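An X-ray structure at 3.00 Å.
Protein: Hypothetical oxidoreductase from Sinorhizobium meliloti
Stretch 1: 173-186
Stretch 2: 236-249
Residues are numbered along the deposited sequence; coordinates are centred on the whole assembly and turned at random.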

ATOM      1  N   GLY A 173      -4.608   0.584  15.194  1.00 56.72           N
ATOM      2  CA  GLY A 173      -5.555   0.371  16.293  1.00 56.84           C
ATOM      3  C   GLY A 173      -4.886  -0.239  17.516  1.00 59.47           C
ATOM      4  O   GLY A 173      -5.048   0.251  18.639  1.00 59.15           O
ATOM      5  N   LYS A 174      -4.081  -1.294  17.277  1.00 54.25           N
ATOM      6  CA  LYS A 174      -3.325  -2.039  18.279  1.00 53.94           C
ATOM      7  C   LYS A 174      -2.377  -1.087  19.068  1.00 56.72           C
ATOM      8  O   LYS A 174      -2.272  -1.202  20.299  1.00 57.58           O
ATOM      9  CB  LYS A 174      -2.517  -3.142  17.572  1.00 55.97           C
ATOM     10  CG  LYS A 174      -2.801  -4.541  18.047  1.00 42.30           C
ATOM     11  CD  LYS A 174      -1.502  -5.387  18.082  1.00 54.00           C
ATOM     12  CE  LYS A 174      -1.683  -6.723  18.800  1.00 60.25           C
ATOM     13  NZ  LYS A 174      -0.430  -7.538  18.823  1.00 61.28           N
ATOM     14  N   ALA A 175      -1.715  -0.138  18.333  1.00 48.45           N
ATOM     15  CA  ALA A 175      -0.802   0.869  18.849  1.00 46.78           C
ATOM     16  C   ALA A 175      -1.521   1.841  19.759  1.00 50.22           C
ATOM     17  O   ALA A 175      -1.058   2.089  20.861  1.00 50.97           O
ATOM     18  CB  ALA A 175      -0.163   1.614  17.703  1.00 46.76           C
ATOM     19  N   VAL A 176      -2.668   2.360  19.317  1.00 46.83           N
ATOM     20  CA  VAL A 176      -3.508   3.297  20.061  1.00 47.37           C
ATOM     21  C   VAL A 176      -3.968   2.642  21.399  1.00 56.93           C
ATOM     22  O   VAL A 176      -3.839   3.262  22.456  1.00 58.11           O
ATOM     23  CB  VAL A 176      -4.701   3.795  19.190  1.00 49.98           C
ATOM     24  CG1 VAL A 176      -5.652   4.651  20.005  1.00 50.01           C
ATOM     25  CG2 VAL A 176      -4.224   4.584  17.974  1.00 49.00           C
ATOM     26  N   SER A 177      -4.441   1.386  21.359  1.00 56.21           N
ATOM     27  CA  SER A 177      -4.874   0.716  22.575  1.00 59.23           C
ATOM     28  C   SER A 177      -3.727   0.648  23.608  1.00 68.16           C
ATOM     29  O   SER A 177      -3.941   1.001  24.774  1.00 70.95           O
ATOM     30  CB  SER A 177      -5.402  -0.681  22.274  1.00 62.91           C
ATOM     31  OG  SER A 177      -5.886  -1.297  23.460  1.00 67.92           O
ATOM     32  N   ALA A 178      -2.519   0.262  23.147  1.00 63.54           N
ATOM     33  CA  ALA A 178      -1.291   0.133  23.933  1.00 63.75           C
ATOM     34  C   ALA A 178      -0.855   1.460  24.530  1.00 69.24           C
ATOM     35  O   ALA A 178      -0.500   1.524  25.711  1.00 71.32           O
ATOM     36  CB  ALA A 178      -0.178  -0.422  23.066  1.00 63.54           C
ATOM     37  N   ALA A 179      -0.874   2.517  23.713  1.00 63.42           N
ATOM     38  CA  ALA A 179      -0.469   3.872  24.087  1.00 61.27           C
ATOM     39  C   ALA A 179      -1.260   4.413  25.279  1.00 60.77           C
ATOM     40  O   ALA A 179      -0.694   5.103  26.129  1.00 60.99           O
ATOM     41  CB  ALA A 179      -0.649   4.793  22.897  1.00 60.49           C
ATOM     42  N   VAL A 180      -2.551   4.074  25.345  1.00 52.72           N
ATOM     43  CA  VAL A 180      -3.427   4.549  26.408  1.00 52.67           C
ATOM     44  C   VAL A 180      -3.187   3.742  27.704  1.00 60.47           C
ATOM     45  O   VAL A 180      -3.324   4.308  28.798  1.00 63.04           O
ATOM     46  CB  VAL A 180      -4.913   4.541  25.972  1.00 54.24           C
ATOM     47  CG1 VAL A 180      -5.837   4.935  27.132  1.00 54.01           C
ATOM     48  CG2 VAL A 180      -5.131   5.452  24.750  1.00 52.19           C
ATOM     49  N   GLU A 181      -2.799   2.448  27.579  1.00 55.76           N
ATOM     50  CA  GLU A 181      -2.536   1.534  28.695  1.00 56.39           C
ATOM     51  C   GLU A 181      -1.380   2.038  29.609  1.00 64.94           C
ATOM     52  O   GLU A 181      -1.370   1.767  30.809  1.00 67.94           O
ATOM     53  CB  GLU A 181      -2.232   0.130  28.166  1.00 57.08           C
ATOM     54  CG  GLU A 181      -3.352  -0.878  28.333  1.00 66.45           C
ATOM     55  CD  GLU A 181      -3.059  -2.235  27.719  1.00103.88           C
ATOM     56  OE1 GLU A 181      -2.252  -3.000  28.302  1.00112.05           O
ATOM     57  OE2 GLU A 181      -3.635  -2.527  26.646  1.00104.20           O
ATOM     58  N   GLY A 182      -0.440   2.772  29.040  1.00 60.39           N
ATOM     59  CA  GLY A 182       0.667   3.342  29.788  1.00 60.52           C
ATOM     60  C   GLY A 182       1.835   3.658  28.895  1.00 64.29           C
ATOM     61  O   GLY A 182       1.650   3.855  27.683  1.00 65.04           O
ATOM     62  N   GLU A 183       3.048   3.703  29.488  1.00 60.35           N
ATOM     63  CA  GLU A 183       4.280   3.985  28.738  1.00 59.92           C
ATOM     64  C   GLU A 183       4.517   2.907  27.675  1.00 65.33           C
ATOM     65  O   GLU A 183       4.142   1.742  27.878  1.00 67.69           O
ATOM     66  CB  GLU A 183       5.520   4.152  29.647  1.00 61.53           C
ATOM     67  CG  GLU A 183       5.935   2.875  30.345  1.00 71.00           C
ATOM     68  CD  GLU A 183       7.150   2.872  31.257  1.00 80.56           C
ATOM     69  OE1 GLU A 183       7.672   3.958  31.597  1.00 55.95           O
ATOM     70  OE2 GLU A 183       7.535   1.759  31.684  1.00 71.55           O
ATOM     71  N   ILE A 184       5.069   3.317  26.531  1.00 59.00           N
ATOM     72  CA  ILE A 184       5.382   2.409  25.439  1.00 59.04           C
ATOM     73  C   ILE A 184       6.890   2.463  25.138  1.00 65.91           C
ATOM     74  O   ILE A 184       7.519   3.535  25.187  1.00 66.87           O
ATOM     75  CB  ILE A 184       4.554   2.694  24.150  1.00 61.32           C
ATOM     76  CG1 ILE A 184       4.616   4.198  23.789  1.00 62.24           C
ATOM     77  CG2 ILE A 184       3.138   2.139  24.232  1.00 61.52           C
ATOM     78  CD1 ILE A 184       3.534   4.840  22.893  1.00 73.25           C
ATOM     79  N   ARG A 185       7.462   1.300  24.807  1.00 60.83           N
ATOM     80  CA  ARG A 185       8.830   1.260  24.357  1.00 59.73           C
ATOM     81  C   ARG A 185       8.774   1.405  22.846  1.00 64.27           C
ATOM     82  O   ARG A 185       8.183   0.557  22.162  1.00 64.61           O
ATOM     83  CB  ARG A 185       9.535  -0.021  24.784  1.00 56.79           C
ATOM     84  CG  ARG A 185      10.853  -0.148  24.068  1.00 58.43           C
ATOM     85  CD  ARG A 185      11.545  -1.428  24.376  1.00 63.76           C
ATOM     86  NE  ARG A 185      12.285  -1.354  25.627  1.00 60.28           N
ATOM     87  CZ  ARG A 185      11.937  -2.024  26.711  1.00 80.53           C
ATOM     88  NH1 ARG A 185      10.861  -2.816  26.695  1.00 72.76           N
ATOM     89  NH2 ARG A 185      12.665  -1.927  27.822  1.00 62.09           N
ATOM     90  N   LEU A 186       9.336   2.505  22.329  1.00 58.96           N
ATOM     91  CA  LEU A 186       9.349   2.754  20.894  1.00 55.76           C
ATOM     92  C   LEU A 186      10.603   2.182  20.301  1.00 60.85           C
ATOM     93  O   LEU A 186      11.694   2.686  20.577  1.00 62.40           O
ATOM     94  CB  LEU A 186       9.258   4.246  20.589  1.00 54.19           C
ATOM     95  CG  LEU A 186       8.098   5.006  21.180  1.00 56.99           C
ATOM     96  CD1 LEU A 186       8.148   6.416  20.728  1.00 55.49           C
ATOM     97  CD2 LEU A 186       6.775   4.363  20.789  1.00 61.09           C
TER
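Stretch 2, residues 236-249: FLYSVYEDKSDGRQ

Stretch 2 lies on stretch 1 as a strand packed obliquely against a helix, followed by a loop and a residue beyond it that join the segment after that helix by salt bridges and a backbone hydrogen bond. The strand, extended from Ser-239 to Glu-242, runs broadly the same way as helix 173-181, crossing it at 38° with the axes 8.3 Å apart at their closest. So near an approach suits small helix residues, and Ala-175 and Ala-178 supply them. Val-240, nearest Ala-175 by backbone (CA to CA, 6.0 Å), points toward the helix: its CG2 lies 4.0 Å from Ala-175 CB and its CG1 4.3 Å from Ala-178 CB. Earlier in the strand, Leu-237 CD1 reaches to 4.0 Å from Ala-175 CB. From Ser-239 to Tyr-241 the side chains alternate, so those two point away while Val-240 points toward the helix. At the exposed margin, Lys-174 has the length to lay its aliphatic chain by Val-240 and still donate a hydrogen bond from NZ to Val-240 O, at 2.7 Å.

Beyond the strand the chain turns through 243-248, with Gly-247 at a positive phi that favours glycine, and the backbone bond from Asp-243 N to Arg-248 O (2.8 Å) closes the loop. Gln-249 then comes alongside Ile-184, CA to CA 4.9 Å, and its O accepts a nearly straight hydrogen bond from Arg-185 N at 2.9 Å.

Arg-185 points toward the loop, where its NH1 makes a very short hydrogen-bonded salt bridge with Asp-246 OD2, 2.4 Å. Its NH2 lies over one face of the Arg-248 guanidinium, only 3.2 Å from Arg-248 NH1, a crowding of like charges relieved by nearby carboxylates. Glu-183 OE2 lies over the other face, 3.4 Å from Arg-248 NE, in a salt bridge of charge alone.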

ATOM      1  N   PHE A 236       6.046   2.535   8.189  1.00 48.13           N
ATOM      2  CA  PHE A 236       4.872   1.820   8.661  1.00 47.35           C
ATOM      3  C   PHE A 236       5.191   1.068   9.921  1.00 53.71           C
ATOM      4  O   PHE A 236       6.331   0.678  10.135  1.00 54.43           O
ATOM      5  CB  PHE A 236       4.349   0.844   7.586  1.00 48.12           C
ATOM      6  CG  PHE A 236       3.568   1.466   6.453  1.00 48.25           C
ATOM      7  CD1 PHE A 236       2.238   1.817   6.620  1.00 52.49           C
ATOM      8  CD2 PHE A 236       4.155   1.678   5.216  1.00 49.16           C
ATOM      9  CE1 PHE A 236       1.513   2.392   5.572  1.00 53.46           C
ATOM     10  CE2 PHE A 236       3.442   2.266   4.176  1.00 52.80           C
ATOM     11  CZ  PHE A 236       2.125   2.619   4.355  1.00 52.02           C
ATOM     12  N   LEU A 237       4.174   0.831  10.739  1.00 52.10           N
ATOM     13  CA  LEU A 237       4.308   0.050  11.963  1.00 52.11           C
ATOM     14  C   LEU A 237       4.753  -1.365  11.605  1.00 59.54           C
ATOM     15  O   LEU A 237       4.241  -1.973  10.649  1.00 59.19           O
ATOM     16  CB  LEU A 237       2.980   0.026  12.733  1.00 50.58           C
ATOM     17  CG  LEU A 237       2.623   1.295  13.460  1.00 53.70           C
ATOM     18  CD1 LEU A 237       1.212   1.254  13.920  1.00 53.90           C
ATOM     19  CD2 LEU A 237       3.514   1.496  14.641  1.00 58.33           C
ATOM     20  N   TYR A 238       5.761  -1.851  12.322  1.00 56.99           N
ATOM     21  CA  TYR A 238       6.302  -3.179  12.082  1.00 56.65           C
ATOM     22  C   TYR A 238       5.606  -4.216  12.961  1.00 59.75           C
ATOM     23  O   TYR A 238       5.162  -5.255  12.473  1.00 58.06           O
ATOM     24  CB  TYR A 238       7.796  -3.155  12.351  1.00 57.84           C
ATOM     25  CG  TYR A 238       8.559  -4.315  11.776  1.00 60.60           C
ATOM     26  CD1 TYR A 238       9.020  -4.286  10.465  1.00 62.96           C
ATOM     27  CD2 TYR A 238       8.945  -5.380  12.578  1.00 62.79           C
ATOM     28  CE1 TYR A 238       9.808  -5.311   9.953  1.00 65.96           C
ATOM     29  CE2 TYR A 238       9.735  -6.411  12.077  1.00 64.79           C
ATOM     30  CZ  TYR A 238      10.161  -6.372  10.762  1.00 75.37           C
ATOM     31  OH  TYR A 238      10.925  -7.385  10.239  1.00 78.99           O
ATOM     32  N   SER A 239       5.479  -3.903  14.250  1.00 57.21           N
ATOM     33  CA  SER A 239       4.911  -4.799  15.240  1.00 57.16           C
ATOM     34  C   SER A 239       4.418  -4.038  16.492  1.00 56.35           C
ATOM     35  O   SER A 239       5.046  -3.070  16.914  1.00 56.03           O
ATOM     36  CB  SER A 239       5.987  -5.812  15.628  1.00 61.99           C
ATOM     37  OG  SER A 239       5.607  -6.618  16.726  1.00 73.61           O
ATOM     38  N   VAL A 240       3.315  -4.479  17.074  1.00 49.92           N
ATOM     39  CA  VAL A 240       2.800  -3.909  18.324  1.00 50.48           C
ATOM     40  C   VAL A 240       2.537  -5.090  19.240  1.00 57.92           C
ATOM     41  O   VAL A 240       1.775  -5.978  18.856  1.00 59.74           O
ATOM     42  CB  VAL A 240       1.559  -3.002  18.187  1.00 52.84           C
ATOM     43  CG1 VAL A 240       1.104  -2.528  19.555  1.00 51.85           C
ATOM     44  CG2 VAL A 240       1.840  -1.814  17.274  1.00 52.09           C
ATOM     45  N   TYR A 241       3.194  -5.131  20.415  1.00 52.75           N
ATOM     46  CA  TYR A 241       3.085  -6.252  21.328  1.00 52.59           C
ATOM     47  C   TYR A 241       3.359  -5.862  22.795  1.00 57.06           C
ATOM     48  O   TYR A 241       3.840  -4.778  23.058  1.00 55.53           O
ATOM     49  CB  TYR A 241       4.079  -7.345  20.883  1.00 54.36           C
ATOM     50  CG  TYR A 241       5.543  -6.993  21.034  1.00 56.13           C
ATOM     51  CD1 TYR A 241       6.242  -7.307  22.200  1.00 59.15           C
ATOM     52  CD2 TYR A 241       6.248  -6.404  19.994  1.00 56.91           C
ATOM     53  CE1 TYR A 241       7.597  -7.004  22.341  1.00 62.59           C
ATOM     54  CE2 TYR A 241       7.606  -6.089  20.121  1.00 59.35           C
ATOM     55  CZ  TYR A 241       8.280  -6.400  21.296  1.00 71.18           C
ATOM     56  OH  TYR A 241       9.619  -6.107  21.445  1.00 71.99           O
ATOM     57  N   GLU A 242       3.050  -6.758  23.742  1.00 55.97           N
ATOM     58  CA  GLU A 242       3.341  -6.567  25.154  1.00 57.50           C
ATOM     59  C   GLU A 242       4.478  -7.531  25.503  1.00 67.91           C
ATOM     60  O   GLU A 242       4.327  -8.737  25.295  1.00 68.60           O
ATOM     61  CB  GLU A 242       2.099  -6.804  26.030  1.00 58.81           C
ATOM     62  CG  GLU A 242       2.258  -6.226  27.428  1.00 69.71           C
ATOM     63  CD  GLU A 242       1.263  -6.631  28.494  1.00 91.32           C
ATOM     64  OE1 GLU A 242       0.952  -7.840  28.586  1.00 86.58           O
ATOM     65  OE2 GLU A 242       0.887  -5.758  29.313  1.00 88.41           O
ATOM     66  N   ASP A 243       5.625  -7.012  25.973  1.00 67.18           N
ATOM     67  CA  ASP A 243       6.758  -7.866  26.327  1.00 69.90           C
ATOM     68  C   ASP A 243       6.386  -8.765  27.492  1.00 76.49           C
ATOM     69  O   ASP A 243       6.053  -8.281  28.572  1.00 75.57           O
ATOM     70  CB  ASP A 243       8.009  -7.041  26.648  1.00 72.72           C
ATOM     71  CG  ASP A 243       9.285  -7.749  26.259  1.00 87.17           C
ATOM     72  OD1 ASP A 243       9.588  -8.815  26.874  1.00 86.68           O
ATOM     73  OD2 ASP A 243       9.984  -7.249  25.327  1.00 98.29           O
ATOM     74  N   LYS A 244       6.373 -10.077  27.237  1.00 75.77           N
ATOM     75  CA  LYS A 244       5.964 -11.110  28.197  1.00 77.37           C
ATOM     76  C   LYS A 244       6.858 -11.149  29.450  1.00 83.17           C
ATOM     77  O   LYS A 244       6.355 -11.436  30.538  1.00 83.82           O
ATOM     78  CB  LYS A 244       5.924 -12.481  27.511  1.00 80.59           C
ATOM     79  CG  LYS A 244       4.681 -12.659  26.626  1.00 92.46           C
ATOM     80  CD  LYS A 244       4.711 -13.914  25.752  1.00102.35           C
ATOM     81  CE  LYS A 244       3.390 -14.130  25.036  1.00107.24           C
ATOM     82  NZ  LYS A 244       3.445 -15.270  24.083  1.00116.47           N
ATOM     83  N   SER A 245       8.154 -10.810  29.308  1.00 80.49           N
ATOM     84  CA  SER A 245       9.156 -10.790  30.389  1.00 82.13           C
ATOM     85  C   SER A 245       9.165  -9.450  31.180  1.00 84.57           C
ATOM     86  O   SER A 245       9.164  -9.428  32.412  1.00 85.48           O
ATOM     87  CB  SER A 245      10.540 -11.038  29.800  1.00 86.72           C
ATOM     88  OG  SER A 245      10.516 -12.078  28.833  1.00 95.97           O
ATOM     89  N   ASP A 246       9.196  -8.359  30.435  1.00 78.52           N
ATOM     90  CA  ASP A 246       9.225  -6.960  30.832  1.00 77.28           C
ATOM     91  C   ASP A 246       7.901  -6.448  31.415  1.00 76.56           C
ATOM     92  O   ASP A 246       7.891  -5.664  32.373  1.00 74.90           O
ATOM     93  CB  ASP A 246       9.473  -6.211  29.530  1.00 78.43           C
ATOM     94  CG  ASP A 246      10.216  -4.915  29.561  1.00 93.89           C
ATOM     95  OD1 ASP A 246      11.048  -4.723  30.482  1.00 94.42           O
ATOM     96  OD2 ASP A 246      10.093  -4.161  28.588  1.00103.35           O
ATOM     97  N   GLY A 247       6.809  -6.818  30.744  1.00 70.34           N
ATOM     98  CA  GLY A 247       5.458  -6.378  31.046  1.00 68.75           C
ATOM     99  C   GLY A 247       5.062  -5.168  30.216  1.00 72.25           C
ATOM    100  O   GLY A 247       3.866  -4.852  30.097  1.00 74.04           O
ATOM    101  N   ARG A 248       6.064  -4.511  29.593  1.00 64.22           N
ATOM    102  CA  ARG A 248       5.932  -3.277  28.855  1.00 60.37           C
ATOM    103  C   ARG A 248       5.352  -3.398  27.452  1.00 62.42           C
ATOM    104  O   ARG A 248       5.750  -4.245  26.641  1.00 59.86           O
ATOM    105  CB  ARG A 248       7.307  -2.639  28.760  1.00 60.14           C
ATOM    106  CG  ARG A 248       7.302  -1.186  28.301  1.00 63.20           C
ATOM    107  CD  ARG A 248       8.662  -0.555  28.422  1.00 57.69           C
ATOM    108  NE  ARG A 248       9.140  -0.577  29.808  1.00 63.82           N
ATOM    109  CZ  ARG A 248      10.316  -0.093  30.190  1.00 67.13           C
ATOM    110  NH1 ARG A 248      11.125   0.484  29.304  1.00 44.43           N
ATOM    111  NH2 ARG A 248      10.685  -0.157  31.468  1.00 34.19           N
ATOM    112  N   GLN A 249       4.461  -2.442  27.146  1.00 61.13           N
ATOM    113  CA  GLN A 249       3.876  -2.271  25.825  1.00 60.30           C
ATOM    114  C   GLN A 249       4.985  -1.841  24.861  1.00 67.03           C
ATOM    115  O   GLN A 249       5.815  -0.996  25.195  1.00 67.98           O
ATOM    116  CB  GLN A 249       2.747  -1.239  25.856  1.00 60.74           C
ATOM    117  CG  GLN A 249       1.399  -1.725  26.402  1.00 74.14           C
ATOM    118  CD  GLN A 249       0.827  -3.011  25.810  1.00 85.21           C
ATOM    119  OE1 GLN A 249       0.100  -3.744  26.490  1.00 82.28           O
ATOM    120  NE2 GLN A 249       1.082  -3.313  24.537  1.00 67.81           N
TER